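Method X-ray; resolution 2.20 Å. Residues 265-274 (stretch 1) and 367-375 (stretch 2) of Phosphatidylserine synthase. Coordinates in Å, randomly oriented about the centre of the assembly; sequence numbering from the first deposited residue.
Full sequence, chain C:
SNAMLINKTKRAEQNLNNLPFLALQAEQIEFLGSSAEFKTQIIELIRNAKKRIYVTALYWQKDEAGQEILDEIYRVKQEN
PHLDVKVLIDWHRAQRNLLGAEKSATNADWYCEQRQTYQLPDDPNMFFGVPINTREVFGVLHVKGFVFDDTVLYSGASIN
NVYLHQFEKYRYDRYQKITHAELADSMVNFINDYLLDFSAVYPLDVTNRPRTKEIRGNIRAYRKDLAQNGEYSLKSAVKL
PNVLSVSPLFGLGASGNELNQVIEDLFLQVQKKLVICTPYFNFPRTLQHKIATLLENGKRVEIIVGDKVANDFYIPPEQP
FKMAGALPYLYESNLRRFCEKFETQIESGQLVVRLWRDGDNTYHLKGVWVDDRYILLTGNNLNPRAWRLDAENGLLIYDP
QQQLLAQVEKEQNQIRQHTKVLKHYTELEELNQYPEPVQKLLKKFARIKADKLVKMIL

Stretch 1 265-274: DLFLQVQKKL
Stretch 2 367-375: GVWVDDRYI

How does the backbone bring the two stretches together? Stretch 1 finishes a helix at Leu268, leaves helical phi/psi at Gln269 (-101/14), and passes through a loop into a strand at Lys273 (-145/139) and Leu274 (-119/130). That strand runs antiparallel to strand 367-370, with Leu274 opposite Val370 as a non-hydrogen-bonded pair, CA to CA 5.0 Å. Asp371 N donates to Lys273 O at 2.8 Å, and Leu274 CA lies 3.5 Å from Trp369 O in a CA-H...O contact. Stretch 2 then turns through Asp371 to Arg373 into a second strand, Val370 N bonding Tyr374 O (2.9 Å) and Tyr374 N bonding Val370 O (3.2 Å).

What holds the loop before the strand? Asp371, with phi/psi 45/-132 and chi1 m, reaches its carboxylate into a hollow lined by backbone NH groups. Asp371 OD2 accepts from Gln271 N at 2.9 Å; Asp371 OD1 accepts from Lys272 N at 2.8 Å and Lys273 N at 2.9 Å. Three successive amides thus converge on one negative charge.

How does Arg373 support this arrangement? Its side chain (chi1 t, chi2 t, chi3 p) brings Arg373 NH1 to Asp371 OD2, a 2.5 Å salt bridge within stretch 2. Arg373 NH2 makes a weak hydrogen bond (2.8 Å) to Gln269 O, at the guanidinium edge, so the guanidinium links the Asp371 carboxylate, weakly, to the first carbonyl after the helix.

Which bumps fill the apolar hollows? Val370 (chi1 t) fills a hollow walled by Leu266, Val270 and Leu274: Val370 CG1 is 4.1 Å from Val270 CG2, Val370 CG2 3.9 Å from Leu266 CB and 4.1 Å from Leu274 CD1. Leu266 (m, t) lays CD2 over one face of the Tyr374 ring (chi1 m), 3.5 Å from Tyr374 CG, a CH-pi contact. Val368 (chi1 t) points toward stretch 1, where Leu274 (t, p) sets CD1 3.8 Å from Val368 CG1 and the Phe267 (chi1 m) ring edge meets Val368 CG2 at Phe267 CE2, 4.1 Å away. These buried apolar side chains pack together away from water.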

ATOM      1  N   ASP C 265     -21.612  -7.451  -2.543  1.00 23.13           N
ATOM      2  CA  ASP C 265     -23.049  -7.530  -2.746  1.00 24.30           C
ATOM      3  C   ASP C 265     -23.593  -8.971  -2.743  1.00 23.06           C
ATOM      4  O   ASP C 265     -24.726  -9.203  -2.328  1.00 22.79           O
ATOM      5  CB  ASP C 265     -23.462  -6.779  -4.030  1.00 25.02           C
ATOM      6  CG  ASP C 265     -23.283  -5.247  -3.898  1.00 31.08           C
ATOM      7  OD1 ASP C 265     -23.144  -4.741  -2.743  1.00 37.13           O
ATOM      8  OD2 ASP C 265     -23.282  -4.541  -4.933  1.00 32.54           O
ATOM      9  N   LEU C 266     -22.796  -9.915  -3.221  1.00 21.92           N
ATOM     10  CA  LEU C 266     -23.154 -11.325  -3.153  1.00 21.55           C
ATOM     11  C   LEU C 266     -23.335 -11.739  -1.680  1.00 21.36           C
ATOM     12  O   LEU C 266     -24.335 -12.339  -1.325  1.00 22.00           O
ATOM     13  CB  LEU C 266     -22.134 -12.198  -3.897  1.00 20.12           C
ATOM     14  CG  LEU C 266     -22.150 -12.251  -5.445  1.00 20.30           C
ATOM     15  CD1 LEU C 266     -20.930 -13.022  -5.990  1.00 18.24           C
ATOM     16  CD2 LEU C 266     -23.415 -12.944  -5.961  1.00 17.30           C
ATOM     17  N   PHE C 267     -22.407 -11.344  -0.819  1.00 22.61           N
ATOM     18  CA  PHE C 267     -22.445 -11.659   0.619  1.00 22.71           C
ATOM     19  C   PHE C 267     -23.642 -11.003   1.300  1.00 24.16           C
ATOM     20  O   PHE C 267     -24.235 -11.579   2.210  1.00 24.20           O
ATOM     21  CB  PHE C 267     -21.194 -11.147   1.324  1.00 22.49           C
ATOM     22  CG  PHE C 267     -20.003 -12.073   1.263  1.00 23.33           C
ATOM     23  CD1 PHE C 267     -19.269 -12.351   2.419  1.00 22.91           C
ATOM     24  CD2 PHE C 267     -19.577 -12.619   0.066  1.00 22.43           C
ATOM     25  CE1 PHE C 267     -18.156 -13.184   2.365  1.00 23.95           C
ATOM     26  CE2 PHE C 267     -18.454 -13.452   0.007  1.00 22.01           C
ATOM     27  CZ  PHE C 267     -17.747 -13.728   1.157  1.00 22.53           C
ATOM     28  N   LEU C 268     -23.986  -9.786   0.890  1.00 24.27           N
ATOM     29  CA  LEU C 268     -25.153  -9.127   1.476  1.00 25.12           C
ATOM     30  C   LEU C 268     -26.453  -9.728   1.030  1.00 25.46           C
ATOM     31  O   LEU C 268     -27.445  -9.552   1.703  1.00 26.82           O
ATOM     32  CB  LEU C 268     -25.189  -7.650   1.113  1.00 25.51           C
ATOM     33  CG  LEU C 268     -24.173  -6.776   1.816  1.00 25.62           C
ATOM     34  CD1 LEU C 268     -24.069  -5.494   1.056  1.00 25.98           C
ATOM     35  CD2 LEU C 268     -24.615  -6.558   3.243  1.00 26.63           C
ATOM     36  N   GLN C 269     -26.465 -10.385  -0.128  1.00 25.31           N
ATOM     37  CA  GLN C 269     -27.696 -10.886  -0.716  1.00 25.08           C
ATOM     38  C   GLN C 269     -27.935 -12.369  -0.518  1.00 24.96           C
ATOM     39  O   GLN C 269     -28.782 -12.941  -1.189  1.00 26.10           O
ATOM     40  CB  GLN C 269     -27.737 -10.577  -2.229  1.00 25.62           C
ATOM     41  CG  GLN C 269     -28.200  -9.142  -2.518  1.00 26.72           C
ATOM     42  CD  GLN C 269     -29.657  -8.957  -2.153  1.00 29.56           C
ATOM     43  OE1 GLN C 269     -30.526  -9.641  -2.696  1.00 30.67           O
ATOM     44  NE2 GLN C 269     -29.934  -8.040  -1.219  1.00 30.30           N
ATOM     45  N   VAL C 270     -27.190 -12.997   0.376  1.00 24.07           N
ATOM     46  CA  VAL C 270     -27.455 -14.367   0.783  1.00 23.80           C
ATOM     47  C   VAL C 270     -28.836 -14.494   1.447  1.00 24.88           C
ATOM     48  O   VAL C 270     -29.147 -13.774   2.401  1.00 24.80           O
ATOM     49  CB  VAL C 270     -26.362 -14.869   1.738  1.00 23.60           C
ATOM     50  CG1 VAL C 270     -26.690 -16.287   2.287  1.00 21.51           C
ATOM     51  CG2 VAL C 270     -25.028 -14.860   1.021  1.00 22.49           C
ATOM     52  N   GLN C 271     -29.664 -15.406   0.943  1.00 24.86           N
ATOM     53  CA  GLN C 271     -30.976 -15.612   1.535  1.00 25.67           C
ATOM     54  C   GLN C 271     -30.974 -16.780   2.522  1.00 25.52           C
ATOM     55  O   GLN C 271     -31.691 -16.741   3.525  1.00 26.52           O
ATOM     56  CB  GLN C 271     -32.033 -15.843   0.448  1.00 26.03           C
ATOM     57  CG  GLN C 271     -32.182 -14.694  -0.544  1.00 28.38           C
ATOM     58  CD  GLN C 271     -32.552 -13.381   0.129  1.00 33.63           C
ATOM     59  OE1 GLN C 271     -31.694 -12.520   0.355  1.00 38.28           O
ATOM     60  NE2 GLN C 271     -33.831 -13.218   0.454  1.00 35.76           N
ATOM     61  N   LYS C 272     -30.171 -17.805   2.230  1.00 25.00           N
ATOM     62  CA  LYS C 272     -30.155 -19.057   2.983  1.00 25.14           C
ATOM     63  C   LYS C 272     -28.750 -19.518   3.375  1.00 24.46           C
ATOM     64  O   LYS C 272     -28.488 -19.766   4.551  1.00 24.73           O
ATOM     65  CB  LYS C 272     -30.835 -20.176   2.173  1.00 24.65           C
ATOM     66  CG  LYS C 272     -32.344 -20.062   2.150  1.00 28.00           C
ATOM     67  CD  LYS C 272     -32.958 -21.186   1.367  1.00 33.75           C
ATOM     68  CE  LYS C 272     -34.465 -21.182   1.530  1.00 38.13           C
ATOM     69  NZ  LYS C 272     -34.947 -21.973   2.699  1.00 40.11           N
ATOM     70  N   LYS C 273     -27.870 -19.685   2.386  1.00 23.85           N
ATOM     71  CA  LYS C 273     -26.551 -20.285   2.633  1.00 24.25           C
ATOM     72  C   LYS C 273     -25.474 -19.656   1.764  1.00 22.81           C
ATOM     73  O   LYS C 273     -25.696 -19.355   0.594  1.00 24.69           O
ATOM     74  CB  LYS C 273     -26.570 -21.836   2.490  1.00 24.23           C
ATOM     75  CG  LYS C 273     -25.187 -22.471   2.683  1.00 27.93           C
ATOM     76  CD  LYS C 273     -25.188 -23.810   3.455  1.00 34.24           C
ATOM     77  CE  LYS C 273     -24.071 -24.731   2.966  1.00 34.36           C
ATOM     78  NZ  LYS C 273     -24.527 -25.416   1.667  1.00 35.99           N
ATOM     79  N   LEU C 274     -24.318 -19.436   2.374  1.00 21.57           N
ATOM     80  CA  LEU C 274     -23.132 -18.936   1.700  1.00 20.13           C
ATOM     81  C   LEU C 274     -22.075 -19.982   1.848  1.00 19.40           C
ATOM     82  O   LEU C 274     -21.829 -20.448   2.948  1.00 20.27           O
ATOM     83  CB  LEU C 274     -22.643 -17.659   2.387  1.00 19.23           C
ATOM     84  CG  LEU C 274     -21.324 -17.056   1.914  1.00 18.54           C
ATOM     85  CD1 LEU C 274     -21.440 -16.700   0.436  1.00 17.08           C
ATOM     86  CD2 LEU C 274     -20.979 -15.777   2.783  1.00 18.80           C
ATOM     87  N   GLY C 367     -13.511 -19.670  -4.156  1.00 23.38           N
ATOM     88  CA  GLY C 367     -14.866 -19.727  -4.692  1.00 22.72           C
ATOM     89  C   GLY C 367     -15.885 -19.119  -3.749  1.00 22.38           C
ATOM     90  O   GLY C 367     -15.646 -18.965  -2.532  1.00 22.18           O
ATOM     91  N   VAL C 368     -17.002 -18.699  -4.317  1.00 22.74           N
ATOM     92  CA  VAL C 368     -18.139 -18.173  -3.535  1.00 21.98           C
ATOM     93  C   VAL C 368     -19.371 -18.755  -4.176  1.00 21.53           C
ATOM     94  O   VAL C 368     -19.502 -18.740  -5.385  1.00 20.75           O
ATOM     95  CB  VAL C 368     -18.239 -16.625  -3.538  1.00 23.11           C
ATOM     96  CG1 VAL C 368     -19.519 -16.187  -2.832  1.00 22.10           C
ATOM     97  CG2 VAL C 368     -16.998 -15.950  -2.860  1.00 20.78           C
ATOM     98  N   TRP C 369     -20.240 -19.330  -3.356  1.00 21.13           N
ATOM     99  CA  TRP C 369     -21.516 -19.799  -3.811  1.00 21.02           C
ATOM    100  C   TRP C 369     -22.610 -19.168  -2.940  1.00 20.54           C
ATOM    101  O   TRP C 369     -22.557 -19.240  -1.716  1.00 21.51           O
ATOM    102  CB  TRP C 369     -21.622 -21.313  -3.665  1.00 20.45           C
ATOM    103  CG  TRP C 369     -20.725 -22.183  -4.470  1.00 19.36           C
ATOM    104  CD1 TRP C 369     -21.080 -22.924  -5.582  1.00 17.21           C
ATOM    105  CD2 TRP C 369     -19.349 -22.525  -4.188  1.00 19.67           C
ATOM    106  NE1 TRP C 369     -19.995 -23.689  -6.014  1.00 18.83           N
ATOM    107  CE2 TRP C 369     -18.934 -23.473  -5.171  1.00 20.50           C
ATOM    108  CE3 TRP C 369     -18.438 -22.134  -3.209  1.00 20.01           C
ATOM    109  CZ2 TRP C 369     -17.644 -24.022  -5.191  1.00 21.14           C
ATOM    110  CZ3 TRP C 369     -17.163 -22.690  -3.225  1.00 22.51           C
ATOM    111  CH2 TRP C 369     -16.778 -23.617  -4.206  1.00 21.03           C
ATOM    112  N   VAL C 370     -23.607 -18.589  -3.588  1.00 20.87           N
ATOM    113  CA  VAL C 370     -24.739 -17.949  -2.902  1.00 21.78           C
ATOM    114  C   VAL C 370     -25.998 -18.749  -3.156  1.00 22.89           C
ATOM    115  O   VAL C 370     -26.421 -18.909  -4.308  1.00 23.58           O
ATOM    116  CB  VAL C 370     -24.904 -16.489  -3.345  1.00 21.31           C
ATOM    117  CG1 VAL C 370     -26.203 -15.851  -2.726  1.00 19.93           C
ATOM    118  CG2 VAL C 370     -23.630 -15.716  -2.939  1.00 19.65           C
ATOM    119  N   ASP C 371     -26.556 -19.305  -2.081  1.00 24.64           N
ATOM    120  CA  ASP C 371     -27.782 -20.136  -2.173  1.00 25.12           C
ATOM    121  C   ASP C 371     -27.606 -21.111  -3.365  1.00 25.31           C
ATOM    122  O   ASP C 371     -26.532 -21.715  -3.500  1.00 25.85           O
ATOM    123  CB  ASP C 371     -29.026 -19.244  -2.298  1.00 25.25           C
ATOM    124  CG  ASP C 371     -29.111 -18.175  -1.185  1.00 26.90           C
ATOM    125  OD1 ASP C 371     -28.657 -18.411  -0.053  1.00 29.15           O
ATOM    126  OD2 ASP C 371     -29.620 -17.068  -1.438  1.00 29.20           O
ATOM    127  N   ASP C 372     -28.595 -21.224  -4.247  1.00 24.85           N
ATOM    128  CA  ASP C 372     -28.480 -22.060  -5.452  1.00 25.37           C
ATOM    129  C   ASP C 372     -28.525 -21.202  -6.718  1.00 24.70           C
ATOM    130  O   ASP C 372     -28.848 -21.688  -7.810  1.00 24.80           O
ATOM    131  CB  ASP C 372     -29.593 -23.124  -5.478  1.00 25.31           C
ATOM    132  CG  ASP C 372     -30.965 -22.536  -5.122  1.00 29.41           C
ATOM    133  OD1 ASP C 372     -31.053 -21.289  -4.852  1.00 29.67           O
ATOM    134  OD2 ASP C 372     -31.962 -23.310  -5.093  1.00 33.49           O
ATOM    135  N   ARG C 373     -28.149 -19.938  -6.563  1.00 23.80           N
ATOM    136  CA  ARG C 373     -28.477 -18.881  -7.510  1.00 24.25           C
ATOM    137  C   ARG C 373     -27.231 -18.260  -8.186  1.00 23.16           C
ATOM    138  O   ARG C 373     -27.237 -17.995  -9.397  1.00 22.42           O
ATOM    139  CB  ARG C 373     -29.267 -17.830  -6.718  1.00 24.85           C
ATOM    140  CG  ARG C 373     -29.881 -16.662  -7.465  1.00 29.89           C
ATOM    141  CD  ARG C 373     -30.950 -15.929  -6.562  1.00 35.51           C
ATOM    142  NE  ARG C 373     -30.345 -14.994  -5.590  1.00 41.11           N
ATOM    143  CZ  ARG C 373     -29.990 -15.310  -4.331  1.00 43.90           C
ATOM    144  NH1 ARG C 373     -30.178 -16.541  -3.864  1.00 46.24           N
ATOM    145  NH2 ARG C 373     -29.451 -14.403  -3.521  1.00 42.23           N
ATOM    146  N   TYR C 374     -26.163 -18.050  -7.409  1.00 22.56           N
ATOM    147  CA  TYR C 374     -24.884 -17.542  -7.937  1.00 22.17           C
ATOM    148  C   TYR C 374     -23.702 -18.415  -7.584  1.00 22.16           C
ATOM    149  O   TYR C 374     -23.615 -18.930  -6.459  1.00 22.77           O
ATOM    150  CB  TYR C 374     -24.580 -16.176  -7.360  1.00 22.09           C
ATOM    151  CG  TYR C 374     -25.610 -15.119  -7.659  1.00 23.36           C
ATOM    152  CD1 TYR C 374     -25.603 -14.447  -8.887  1.00 22.81           C
ATOM    153  CD2 TYR C 374     -26.568 -14.784  -6.718  1.00 22.14           C
ATOM    154  CE1 TYR C 374     -26.516 -13.465  -9.176  1.00 24.93           C
ATOM    155  CE2 TYR C 374     -27.514 -13.807  -6.993  1.00 25.75           C
ATOM    156  CZ  TYR C 374     -27.469 -13.147  -8.225  1.00 26.44           C
ATOM    157  OH  TYR C 374     -28.373 -12.175  -8.505  1.00 28.73           O
ATOM    158  N   ILE C 375     -22.772 -18.507  -8.535  1.00 21.59           N
ATOM    159  CA  ILE C 375     -21.531 -19.281  -8.442  1.00 21.43           C
ATOM    160  C   ILE C 375     -20.458 -18.376  -9.059  1.00 21.16           C
ATOM    161  O   ILE C 375     -20.430 -18.154 -10.268  1.00 21.30           O
ATOM    162  CB  ILE C 375     -21.612 -20.630  -9.285  1.00 21.40           C
ATOM    163  CG1 ILE C 375     -22.766 -21.508  -8.810  1.00 22.49           C
ATOM    164  CG2 ILE C 375     -20.336 -21.461  -9.173  1.00 20.74           C
ATOM    165  CD1 ILE C 375     -23.940 -21.557  -9.770  1.00 24.95           C
TER